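Local coordinates for vacuolar aminopeptidase 1 (Saccharomyces cerevisiae, PDB 5JGF), which removes amino acids, preferably neutral or hydrophobic ones, from the N-termini of peptides in the yeast vacuole, working as a zinc-dependent homododecamer, at residues Lys98-Ser103 with Arg113-Pro118; Pro159-Pro164 with Pro186-Pro191. All blocks are in the same frame, centred on the assembly; numbering follows the deposited sequence.

The two interactions show how neighbouring pieces of one sheet can share a core. Their centres lie about 13 Å apart, on the same side of the chain's centre, and they follow in series: interaction 1 closes before interaction 2 opens. Both reach the six-stranded antiparallel sheet, in which strand 112-119, part of interaction 1, lies beside strand 187-189, part of interaction 2 and the outermost strand of the sheet within the chain. The contacts also touch directly, with Ile114 CD1 3.4 Å from Cys161 SG and Val116 CG2 3.5 Å from Pro186 CD. Other copies of the protein pack against both, so this part of the fold joins internal strand pairing to assembly of the dodecamer.

Interaction 1 of 2, residues Lys98-Ser103 with Arg113-Pro118; sequences KLKPVS and RIAVAP
Lys98 and Ala117 form an antiparallel hydrogen-bonded pair: Lys98 N gives a bond of 2.8 Å to Ala117 O, and Ala117 N returns one of 2.7 Å to Lys98 O. Backbone bonding continues through Lys100 and Ser103: Lys100 N bonds Ala115 O at 3.1 Å, and Ala115 N bonds Ser103 O at 2.8 Å, nearly straight at 175°. This ladder and the Lys100 chain make up the tightly packed part. On the apolar side, Leu99 CD1 meets Ile114 CD1 obliquely at 4.0 Å, and Leu240 touches Leu99, Ile114 and Val116. Lys100 runs over Ala115, CD lying 3.7 Å from Ala115 CB, and a bend at chi4 (149°) helps bring NZ to Val116 O in a weak bond of 3.0 Å. Its end is the wetter side: a water accepts from both Lys100 NZ and Val116 N, Glu181 forms a salt bridge with the amine, and Asn407 of a second subunit donates to Val116 O. An alanine in place of Lys100 would probably leave Glu181 without this positive partner and open a gap beside Ala115 CB where CD lay. Backbone pairing thus sets the register, while one buried ammonium group links strand, water and carboxylate beside a subunit interface.

Interaction 2 of 2, residues Pro159-Pro164 with Pro186-Pro191; sequences PVCRIP and PVIGFP
Strand 187-189, the outermost of the antiparallel sheet within the chain, pairs on one side with strand 112-119 and on the other meets the irregular segment 159-164. Val187 N donates to Arg162 O at 3.0 Å and 172°, from above the carbonyl plane; the return bond, Arg162 N to Val187 O, is weak. A water donates to Val187 O at 2.6 Å. Ile188 CG1 makes a close approach of 3.3 Å to the backbone oxygen Val160 O. On the apolar face Cys161 SG, anti to its carbonyl carbon (chi1 -69°), lies 3.9 Å from Pro186 CB and 4.0 Å from Ile188 CB. Ile163 and Pro186 lie side by side, pointing the same way, Ile163 CG1 4.0 Å from Pro186 CG. Pro164 CD meets Val187 CG2 at 3.8 Å, the side chains crossing at about a right angle. The Arg162 side chain leaves the backbone away from the strand, its guanidinium salt-bridged to Asp129 and hydrogen-bonded to Ser436 OG and Arg441 O of a third subunit. Val160 with Cys161 opposite Leu132, and Ile188 with Gly189 opposite Gly112, form classic beta bulges. Bridging Leu132 and Val187, segment 159-164 joins two parts of one sheet around a shared apolar core, consistent with barrel-like closure.

Interaction 1 of 2, residues Lys98-Ser103 with Arg113-Pro118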
ATOM      1  N   LYS D  98      14.655 -21.855  29.968  1.00 12.44           N
ATOM      2  CA  LYS D  98      14.200 -22.901  30.882  1.00 13.18           C
ATOM      3  C   LYS D  98      13.738 -24.163  30.173  1.00 13.72           C
ATOM      4  O   LYS D  98      13.022 -24.087  29.178  1.00 14.02           O
ATOM      5  CB  LYS D  98      13.022 -22.379  31.715  1.00 14.30           C
ATOM      6  CG  LYS D  98      13.330 -21.214  32.638  1.00 18.65           C
ATOM      7  CD  LYS D  98      14.107 -21.695  33.846  1.00 20.38           C
ATOM      8  CE  LYS D  98      14.200 -20.625  34.922  1.00 22.36           C
ATOM      9  NZ  LYS D  98      14.864 -21.181  36.136  1.00 17.55           N
ATOM     10  N   LEU D  99      14.139 -25.327  30.675  1.00 11.63           N
ATOM     11  CA  LEU D  99      13.654 -26.560  30.071  1.00 14.03           C
ATOM     12  C   LEU D  99      12.161 -26.584  30.378  1.00 14.04           C
ATOM     13  O   LEU D  99      11.742 -26.159  31.454  1.00 13.35           O
ATOM     14  CB  LEU D  99      14.315 -27.792  30.697  1.00 17.13           C
ATOM     15  CG  LEU D  99      15.491 -28.392  29.930  1.00 19.32           C
ATOM     16  CD1 LEU D  99      16.668 -27.430  29.969  1.00 21.46           C
ATOM     17  CD2 LEU D  99      15.870 -29.729  30.545  1.00 21.32           C
ATOM     18  N   LYS D 100      11.358 -27.063  29.438  1.00 14.77           N
ATOM     19  CA  LYS D 100       9.920 -27.134  29.656  1.00 14.68           C
ATOM     20  C   LYS D 100       9.601 -28.283  30.614  1.00 14.10           C
ATOM     21  O   LYS D 100      10.437 -29.157  30.834  1.00 14.96           O
ATOM     22  CB  LYS D 100       9.201 -27.337  28.319  1.00 14.81           C
ATOM     23  CG  LYS D 100       9.067 -26.048  27.510  1.00 15.67           C
ATOM     24  CD  LYS D 100       8.605 -26.314  26.089  1.00 16.38           C
ATOM     25  CE  LYS D 100       8.320 -25.008  25.351  1.00 14.45           C
ATOM     26  NZ  LYS D 100       8.611 -25.159  23.892  1.00 13.26           N
ATOM     27  N   PRO D 101       8.398 -28.277  31.219  1.00 15.90           N
ATOM     28  CA  PRO D 101       7.973 -29.328  32.153  1.00 14.15           C
ATOM     29  C   PRO D 101       8.246 -30.696  31.536  1.00 16.02           C
ATOM     30  O   PRO D 101       8.633 -31.645  32.220  1.00 16.17           O
ATOM     31  CB  PRO D 101       6.490 -29.036  32.334  1.00 14.65           C
ATOM     32  CG  PRO D 101       6.469 -27.541  32.316  1.00 15.15           C
ATOM     33  CD  PRO D 101       7.381 -27.211  31.141  1.00 14.99           C
ATOM     34  N   VAL D 102       8.028 -30.787  30.230  1.00 15.73           N
ATOM     35  CA  VAL D 102       8.312 -32.002  29.476  1.00 15.67           C
ATOM     36  C   VAL D 102       9.248 -31.500  28.380  1.00 17.41           C
ATOM     37  O   VAL D 102       8.808 -30.842  27.439  1.00 15.22           O
ATOM     38  CB  VAL D 102       7.044 -32.611  28.826  1.00 15.69           C
ATOM     39  CG1 VAL D 102       7.425 -33.817  27.973  1.00 15.49           C
ATOM     40  CG2 VAL D 102       6.046 -33.025  29.901  1.00 16.22           C
ATOM     41  N   SER D 103      10.541 -31.785  28.515  1.00 16.35           N
ATOM     42  CA  SER D 103      11.512 -31.322  27.527  1.00 16.52           C
ATOM     43  C   SER D 103      11.707 -32.337  26.415  1.00 17.37           C
ATOM     44  O   SER D 103      12.398 -32.065  25.436  1.00 14.68           O
ATOM     45  CB  SER D 103      12.865 -31.055  28.191  1.00 17.12           C
ATOM     46  OG  SER D 103      13.516 -32.272  28.521  1.00 16.84           O
ATOM     47  N   ARG D 113      17.032 -33.118  20.436  1.00 13.96           N
ATOM     48  CA  ARG D 113      16.735 -31.738  20.809  1.00 14.16           C
ATOM     49  C   ARG D 113      15.934 -31.751  22.107  1.00 14.59           C
ATOM     50  O   ARG D 113      15.375 -32.779  22.480  1.00 15.63           O
ATOM     51  CB  ARG D 113      15.896 -31.055  19.721  1.00 12.97           C
ATOM     52  CG  ARG D 113      16.609 -30.885  18.382  1.00 14.02           C
ATOM     53  CD  ARG D 113      15.714 -30.185  17.370  1.00 14.59           C
ATOM     54  NE  ARG D 113      14.542 -30.987  17.023  1.00 16.02           N
ATOM     55  CZ  ARG D 113      13.555 -30.567  16.237  1.00 17.11           C
ATOM     56  NH1 ARG D 113      13.597 -29.346  15.715  1.00 17.44           N
ATOM     57  NH2 ARG D 113      12.527 -31.363  15.974  1.00 17.65           N
ATOM     58  N   ILE D 114      15.896 -30.619  22.802  1.00 14.04           N
ATOM     59  CA  ILE D 114      15.117 -30.523  24.031  1.00 14.23           C
ATOM     60  C   ILE D 114      14.174 -29.333  23.927  1.00 14.22           C
ATOM     61  O   ILE D 114      14.546 -28.278  23.416  1.00 14.65           O
ATOM     62  CB  ILE D 114      16.002 -30.351  25.294  1.00 15.39           C
ATOM     63  CG1 ILE D 114      16.986 -29.196  25.101  1.00 17.22           C
ATOM     64  CG2 ILE D 114      16.728 -31.657  25.599  1.00 16.19           C
ATOM     65  CD1 ILE D 114      17.769 -28.853  26.362  1.00 18.07           C
ATOM     66  N   ALA D 115      12.949 -29.519  24.402  1.00 12.93           N
ATOM     67  CA  ALA D 115      11.951 -28.458  24.370  1.00 13.96           C
ATOM     68  C   ALA D 115      12.238 -27.488  25.513  1.00 13.45           C
ATOM     69  O   ALA D 115      12.375 -27.899  26.667  1.00 12.55           O
ATOM     70  CB  ALA D 115      10.559 -29.053  24.513  1.00 14.13           C
ATOM     71  N   VAL D 116      12.331 -26.204  25.186  1.00 12.50           N
ATOM     72  CA  VAL D 116      12.628 -25.179  26.179  1.00 12.11           C
ATOM     73  C   VAL D 116      11.759 -23.944  25.982  1.00 12.54           C
ATOM     74  O   VAL D 116      11.068 -23.813  24.971  1.00 12.95           O
ATOM     75  CB  VAL D 116      14.114 -24.741  26.101  1.00 12.90           C
ATOM     76  CG1 VAL D 116      15.026 -25.942  26.318  1.00 12.42           C
ATOM     77  CG2 VAL D 116      14.401 -24.105  24.743  1.00 13.88           C
ATOM     78  N   ALA D 117      11.810 -23.037  26.951  1.00 12.31           N
ATOM     79  CA  ALA D 117      11.037 -21.802  26.893  1.00 11.33           C
ATOM     80  C   ALA D 117      11.911 -20.643  27.357  1.00 12.95           C
ATOM     81  O   ALA D 117      12.819 -20.822  28.172  1.00 12.12           O
ATOM     82  CB  ALA D 117       9.801 -21.913  27.779  1.00 11.52           C
ATOM     83  N   PRO D 118      11.653 -19.435  26.841  1.00 12.83           N
ATOM     84  CA  PRO D 118      12.459 -18.284  27.246  1.00 12.33           C
ATOM     85  C   PRO D 118      12.025 -17.717  28.594  1.00 13.47           C
ATOM     86  O   PRO D 118      10.838 -17.689  28.910  1.00 14.64           O
ATOM     87  CB  PRO D 118      12.215 -17.291  26.116  1.00 11.44           C
ATOM     88  CG  PRO D 118      10.758 -17.530  25.803  1.00 12.41           C
ATOM     89  CD  PRO D 118      10.641 -19.050  25.837  1.00 11.67           C
TER
HETATM   90  O   HOH W   1      11.435 -25.552  22.510  1.00 16.38           O

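Interaction 2 of 2, residues Pro159-Pro164 with Pro186-Pro191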
ATOM      1  N   PRO D 159      29.306 -27.889  27.220  1.00 14.57           N
ATOM      2  CA  PRO D 159      28.142 -27.220  26.634  1.00 13.61           C
ATOM      3  C   PRO D 159      27.320 -28.343  26.002  1.00 14.40           C
ATOM      4  O   PRO D 159      27.674 -28.865  24.944  1.00 15.84           O
ATOM      5  CB  PRO D 159      28.762 -26.280  25.605  1.00 14.13           C
ATOM      6  CG  PRO D 159      29.954 -27.047  25.127  1.00 15.84           C
ATOM      7  CD  PRO D 159      30.511 -27.688  26.390  1.00 14.14           C
ATOM      8  N   VAL D 160      26.241 -28.734  26.671  1.00 14.21           N
ATOM      9  CA  VAL D 160      25.395 -29.823  26.188  1.00 13.90           C
ATOM     10  C   VAL D 160      24.461 -29.438  25.043  1.00 15.05           C
ATOM     11  O   VAL D 160      24.009 -30.304  24.297  1.00 15.32           O
ATOM     12  CB  VAL D 160      24.525 -30.410  27.336  1.00 15.11           C
ATOM     13  CG1 VAL D 160      25.415 -30.843  28.506  1.00 14.33           C
ATOM     14  CG2 VAL D 160      23.495 -29.378  27.803  1.00 13.52           C
ATOM     15  N   CYS D 161      24.179 -28.142  24.913  1.00 14.66           N
ATOM     16  CA  CYS D 161      23.266 -27.634  23.888  1.00 17.02           C
ATOM     17  C   CYS D 161      23.846 -26.481  23.086  1.00 14.73           C
ATOM     18  O   CYS D 161      24.825 -25.853  23.482  1.00 14.52           O
ATOM     19  CB  CYS D 161      21.954 -27.145  24.536  1.00 14.39           C
ATOM     20  SG  CYS D 161      20.943 -28.450  25.222  1.00 31.30           S
ATOM     21  N   ARG D 162      23.207 -26.208  21.956  1.00 13.93           N
ATOM     22  CA  ARG D 162      23.582 -25.117  21.071  1.00 13.24           C
ATOM     23  C   ARG D 162      22.412 -24.929  20.112  1.00 12.57           C
ATOM     24  O   ARG D 162      21.902 -25.904  19.562  1.00 13.75           O
ATOM     25  CB  ARG D 162      24.859 -25.462  20.294  1.00 14.91           C
ATOM     26  CG  ARG D 162      25.291 -24.411  19.265  1.00 18.13           C
ATOM     27  CD  ARG D 162      26.624 -24.797  18.616  1.00 17.49           C
ATOM     28  NE  ARG D 162      27.058 -23.870  17.568  1.00 18.13           N
ATOM     29  CZ  ARG D 162      26.475 -23.758  16.379  1.00 19.45           C
ATOM     30  NH1 ARG D 162      25.427 -24.514  16.075  1.00 18.78           N
ATOM     31  NH2 ARG D 162      26.941 -22.895  15.487  1.00 17.25           N
ATOM     32  N   ILE D 163      21.973 -23.683  19.944  1.00 12.50           N
ATOM     33  CA  ILE D 163      20.869 -23.361  19.039  1.00 10.47           C
ATOM     34  C   ILE D 163      21.559 -22.922  17.748  1.00 11.55           C
ATOM     35  O   ILE D 163      22.107 -21.823  17.665  1.00 12.48           O
ATOM     36  CB  ILE D 163      20.016 -22.207  19.597  1.00 12.24           C
ATOM     37  CG1 ILE D 163      19.596 -22.529  21.038  1.00 12.82           C
ATOM     38  CG2 ILE D 163      18.784 -21.999  18.714  1.00 12.46           C
ATOM     39  CD1 ILE D 163      18.919 -21.384  21.765  1.00 10.86           C
ATOM     40  N   PRO D 164      21.520 -23.777  16.718  1.00 13.30           N
ATOM     41  CA  PRO D 164      22.149 -23.529  15.417  1.00 11.28           C
ATOM     42  C   PRO D 164      21.507 -22.553  14.447  1.00 11.97           C
ATOM     43  O   PRO D 164      20.361 -22.731  14.041  1.00 11.99           O
ATOM     44  CB  PRO D 164      22.232 -24.927  14.825  1.00 12.24           C
ATOM     45  CG  PRO D 164      20.928 -25.519  15.257  1.00 11.35           C
ATOM     46  CD  PRO D 164      20.822 -25.078  16.719  1.00 12.47           C
ATOM     47  N   PRO D 186      17.207 -25.834  21.057  1.00 14.30           N
ATOM     48  CA  PRO D 186      18.546 -26.353  21.344  1.00 13.25           C
ATOM     49  C   PRO D 186      18.758 -27.776  20.843  1.00 13.82           C
ATOM     50  O   PRO D 186      17.913 -28.653  21.053  1.00 14.13           O
ATOM     51  CB  PRO D 186      18.635 -26.282  22.872  1.00 13.17           C
ATOM     52  CG  PRO D 186      17.623 -25.220  23.246  1.00 14.85           C
ATOM     53  CD  PRO D 186      16.488 -25.507  22.299  1.00 12.93           C
ATOM     54  N   VAL D 187      19.889 -27.993  20.178  1.00 14.29           N
ATOM     55  CA  VAL D 187      20.258 -29.312  19.684  1.00 12.88           C
ATOM     56  C   VAL D 187      21.178 -29.860  20.768  1.00 16.42           C
ATOM     57  O   VAL D 187      22.161 -29.215  21.141  1.00 15.25           O
ATOM     58  CB  VAL D 187      21.013 -29.219  18.343  1.00 13.75           C
ATOM     59  CG1 VAL D 187      21.621 -30.568  17.982  1.00 14.03           C
ATOM     60  CG2 VAL D 187      20.053 -28.768  17.249  1.00 12.63           C
ATOM     61  N   ILE D 188      20.856 -31.045  21.276  1.00 14.68           N
ATOM     62  CA  ILE D 188      21.634 -31.631  22.355  1.00 16.30           C
ATOM     63  C   ILE D 188      22.523 -32.805  21.946  1.00 17.18           C
ATOM     64  O   ILE D 188      23.474 -33.139  22.652  1.00 18.12           O
ATOM     65  CB  ILE D 188      20.678 -32.034  23.515  1.00 18.37           C
ATOM     66  CG1 ILE D 188      21.477 -32.373  24.771  1.00 21.53           C
ATOM     67  CG2 ILE D 188      19.794 -33.198  23.089  1.00 18.68           C
ATOM     68  CD1 ILE D 188      20.632 -32.365  26.037  1.00 21.76           C
ATOM     69  N   GLY D 189      22.238 -33.429  20.809  1.00 17.94           N
ATOM     70  CA  GLY D 189      23.079 -34.536  20.384  1.00 18.35           C
ATOM     71  C   GLY D 189      22.674 -35.209  19.089  1.00 19.47           C
ATOM     72  O   GLY D 189      21.775 -34.753  18.387  1.00 17.38           O
ATOM     73  N   PHE D 190      23.376 -36.289  18.764  1.00 20.35           N
ATOM     74  CA  PHE D 190      23.093 -37.083  17.578  1.00 20.87           C
ATOM     75  C   PHE D 190      23.569 -38.477  17.956  1.00 23.65           C
ATOM     76  O   PHE D 190      24.677 -38.885  17.616  1.00 23.53           O
ATOM     77  CB  PHE D 190      23.867 -36.579  16.357  1.00 21.38           C
ATOM     78  CG  PHE D 190      23.307 -37.073  15.055  1.00 22.30           C
ATOM     79  CD1 PHE D 190      22.319 -36.354  14.393  1.00 21.08           C
ATOM     80  CD2 PHE D 190      23.707 -38.298  14.530  1.00 23.01           C
ATOM     81  CE1 PHE D 190      21.733 -36.848  13.232  1.00 20.75           C
ATOM     82  CE2 PHE D 190      23.125 -38.801  13.367  1.00 23.79           C
ATOM     83  CZ  PHE D 190      22.137 -38.076  12.718  1.00 22.52           C
ATOM     84  N   PRO D 191      22.733 -39.224  18.688  1.00 26.35           N
ATOM     85  CA  PRO D 191      23.071 -40.578  19.129  1.00 27.90           C
ATOM     86  C   PRO D 191      23.184 -41.639  18.041  1.00 30.50           C
ATOM     87  O   PRO D 191      22.665 -41.482  16.939  1.00 29.95           O
ATOM     88  CB  PRO D 191      21.958 -40.897  20.118  1.00 27.41           C
ATOM     89  CG  PRO D 191      20.786 -40.191  19.528  1.00 28.10           C
ATOM     90  CD  PRO D 191      21.377 -38.850  19.134  1.00 25.52           C
TER
HETATM   91  O   HOH W   2      24.715 -29.651  21.004  1.00 34.05           O